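PDB 3EXC: CRISPR-associated endoribonuclease Cas2 2 from Sulfolobus solfataricus, which cuts single-stranded RNA as a magnesium-dependent endoribonuclease of the CRISPR antiviral defence system, acting as a homodimer that also assembles with Cas1. Local coordinates for residues 71-74 and 75-79. The protein carries 2 engineered substitutions. Numbering follows the deposited sequence.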
ATOM      1  N   GLY A  71      12.887   4.288  -4.395  1.00 28.52           N
ATOM      2  CA  GLY A  71      14.316   3.970  -4.403  1.00 27.46           C
ATOM      3  C   GLY A  71      14.519   2.875  -3.361  1.00 27.78           C
ATOM      4  O   GLY A  71      13.762   2.717  -2.383  1.00 27.28           O
ATOM      5  N   ILE A  72      15.548   2.102  -3.557  1.00 27.71           N
ATOM      6  CA  ILE A  72      15.908   1.045  -2.642  1.00 28.72           C
ATOM      7  C   ILE A  72      16.063   1.576  -1.202  1.00 28.00           C
ATOM      8  O   ILE A  72      15.610   0.922  -0.265  1.00 29.05           O
ATOM      9  CB  ILE A  72      17.198   0.306  -3.190  1.00 29.31           C
ATOM     10  CG1 ILE A  72      17.650  -0.819  -2.247  1.00 31.97           C
ATOM     11  CG2 ILE A  72      18.341   1.262  -3.387  1.00 33.39           C
ATOM     12  CD1 ILE A  72      16.449  -1.921  -1.979  1.00 38.76           C
ATOM     13  N   ARG A  73      16.708   2.736  -1.006  1.00 27.20           N
ATOM     14  CA  ARG A  73      16.951   3.236   0.339  1.00 26.53           C
ATOM     15  C   ARG A  73      15.647   3.664   1.011  1.00 27.29           C
ATOM     16  O   ARG A  73      15.526   3.485   2.202  1.00 26.41           O
ATOM     17  CB  ARG A  73      17.993   4.361   0.371  1.00 25.12           C
ATOM     18  CG  ARG A  73      19.384   3.864   0.050  1.00 25.47           C
ATOM     19  CD  ARG A  73      19.983   2.912   1.155  1.00 23.33           C
ATOM     20  NE  ARG A  73      20.092   3.577   2.468  1.00 20.82           N
ATOM     21  CZ  ARG A  73      19.582   3.128   3.614  1.00 22.46           C
ATOM     22  NH1 ARG A  73      19.741   3.852   4.696  1.00 20.53           N
ATOM     23  NH2 ARG A  73      18.923   1.968   3.693  1.00 21.76           N
ATOM     24  N   ASP A  74      14.684   4.217   0.259  1.00 28.14           N
ATOM     25  CA  ASP A  74      13.363   4.528   0.829  1.00 29.91           C
ATOM     26  C   ASP A  74      12.658   3.255   1.274  1.00 30.43           C
ATOM     27  O   ASP A  74      12.016   3.223   2.316  1.00 31.05           O
ATOM     28  CB  ASP A  74      12.394   5.130  -0.221  1.00 31.08           C
ATOM     29  CG  ASP A  74      12.919   6.397  -0.872  1.00 39.72           C
ATOM     30  OD1 ASP A  74      13.495   7.244  -0.093  1.00 43.36           O
ATOM     31  OD2 ASP A  74      12.738   6.533  -2.183  1.00 50.99           O
ATOM     32  N   TRP A  75      12.710   2.195   0.477  1.00 29.85           N
ATOM     33  CA  TRP A  75      12.079   0.943   0.900  1.00 29.22           C
ATOM     34  C   TRP A  75      12.758   0.379   2.182  1.00 29.48           C
ATOM     35  O   TRP A  75      12.128  -0.044   3.181  1.00 29.34           O
ATOM     36  CB  TRP A  75      12.251  -0.037  -0.235  1.00 29.63           C
ATOM     37  CG  TRP A  75      11.842  -1.409   0.162  1.00 32.44           C
ATOM     38  CD1 TRP A  75      12.642  -2.523   0.239  1.00 32.56           C
ATOM     39  CD2 TRP A  75      10.528  -1.817   0.560  1.00 31.01           C
ATOM     40  NE1 TRP A  75      11.885  -3.619   0.662  1.00 32.17           N
ATOM     41  CE2 TRP A  75      10.590  -3.208   0.856  1.00 31.92           C
ATOM     42  CE3 TRP A  75       9.305  -1.128   0.730  1.00 32.06           C
ATOM     43  CZ2 TRP A  75       9.485  -3.922   1.309  1.00 32.15           C
ATOM     44  CZ3 TRP A  75       8.192  -1.841   1.154  1.00 31.12           C
ATOM     45  CH2 TRP A  75       8.295  -3.219   1.460  1.00 31.97           C
ATOM     46  N   GLU A  76      14.090   0.377   2.146  1.00 28.10           N
ATOM     47  CA  GLU A  76      14.887  -0.076   3.301  1.00 26.51           C
ATOM     48  C   GLU A  76      14.547   0.664   4.589  1.00 26.90           C
ATOM     49  O   GLU A  76      14.529   0.087   5.627  1.00 28.03           O
ATOM     50  CB  GLU A  76      16.388   0.033   2.979  1.00 24.20           C
ATOM     51  CG  GLU A  76      16.711  -1.084   2.058  1.00 25.02           C
ATOM     52  CD  GLU A  76      18.175  -1.169   1.696  1.00 32.44           C
ATOM     53  OE1 GLU A  76      18.927  -0.169   1.864  1.00 32.97           O
ATOM     54  OE2 GLU A  76      18.594  -2.270   1.237  1.00 38.08           O
ATOM     55  N   ARG A  77      14.284   1.945   4.512  1.00 26.19           N
ATOM     56  CA  ARG A  77      14.010   2.695   5.684  1.00 27.87           C
ATOM     57  C   ARG A  77      12.546   2.710   6.030  1.00 27.91           C
ATOM     58  O   ARG A  77      12.167   3.453   6.870  1.00 28.92           O
ATOM     59  CB  ARG A  77      14.474   4.135   5.514  1.00 26.05           C
ATOM     60  CG  ARG A  77      15.995   4.238   5.295  1.00 27.99           C
ATOM     61  CD  ARG A  77      16.562   5.582   5.824  1.00 26.13           C
ATOM     62  NE  ARG A  77      16.716   5.423   7.289  1.00 31.29           N
ATOM     63  CZ  ARG A  77      16.046   6.117   8.242  1.00 30.76           C
ATOM     64  NH1 ARG A  77      16.257   5.839   9.506  1.00 28.31           N
ATOM     65  NH2 ARG A  77      15.228   7.110   7.958  1.00 28.51           N
ATOM     66  N   ARG A  78      11.717   1.890   5.419  1.00 28.55           N
ATOM     67  CA  ARG A  78      10.335   1.762   5.891  1.00 28.20           C
ATOM     68  C   ARG A  78      10.340   1.340   7.379  1.00 28.57           C
ATOM     69  O   ARG A  78      11.333   0.858   7.905  1.00 26.54           O
ATOM     70  CB  ARG A  78       9.674   0.632   5.089  1.00 26.76           C
ATOM     71  CG  ARG A  78      10.246  -0.741   5.463  1.00 28.36           C
ATOM     72  CD  ARG A  78       9.735  -1.826   4.499  1.00 27.61           C
ATOM     73  NE  ARG A  78      10.256  -3.147   4.756  1.00 25.72           N
ATOM     74  CZ  ARG A  78      11.476  -3.540   4.374  1.00 35.28           C
ATOM     75  NH1 ARG A  78      11.868  -4.806   4.590  1.00 30.33           N
ATOM     76  NH2 ARG A  78      12.322  -2.663   3.793  1.00 31.96           N
ATOM     77  N   ILE A  79       9.209   1.576   8.069  1.00 30.64           N
ATOM     78  CA  ILE A  79       8.905   1.029   9.365  1.00 30.14           C
ATOM     79  C   ILE A  79       7.776   0.019   9.205  1.00 31.52           C
ATOM     80  O   ILE A  79       6.761   0.347   8.605  1.00 32.30           O
ATOM     81  CB  ILE A  79       8.416   2.146  10.234  1.00 30.89           C
ATOM     82  CG1 ILE A  79       9.580   3.079  10.547  1.00 31.43           C
ATOM     83  CG2 ILE A  79       7.868   1.614  11.589  1.00 30.46           C
ATOM     84  CD1 ILE A  79       9.102   4.473  11.080  1.00 35.56           C
TER
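Arg73 and Glu76, three residues apart on the short helix 72-76, are joined by a salt bridge in which Arg73 NH2 donates to Glu76 OE1 at 2.8 Å. The oxygen is met on its anti side and lies close to the guanidinium plane, although carboxylate and guanidinium are turned 60° against each other. Bends at chi2 and chi3 curl the arginine back over the helix surface, bringing NH2 also to 3.3 Å from Glu76 CB. Its second terminal nitrogen, NH1, lies 3.8 Å from Arg77 CD, where the two arginines cross and bring like charges near each other on this exposed side.

Apolar contact is lighter. Ile72 CG1, anti to the backbone N (chi1 179°), carries CD1 to the edge of the Trp75 ring, 4.4 Å from Trp75 CD1.

Two cationic side chains meet the same indole. Over one face, toward the rim, sits Arg78 NH2, 3.3 Å above the ring plane, and Lys5 makes a cation-pi contact. Arg78 NH2 also donates to Trp75 O at 2.7 Å. That carbonyl accepts from Arg78 N as well, the two donors arriving from opposite faces of its plane, which ties the chain leaving the helix to its last turn.

Backbone bonds from Trp75 N to Gly71 O, Glu76 N to Ile72 O and Arg77 N to Arg73 O build the helix. At its start, Asp74 OD2 accepts from the N-H of the N-cap residue Gly71 at 3.2 Å, the N3 side-chain half of a capping box, whose other half glycine cannot supply. The whole forms a single-helix connection that leads from strand 64-70 of the ferredoxin-like fold to strand 79-82, where Ile79 pairs antiparallel with a strand of the second subunit, the strand exchange characteristic of Cas2 dimers.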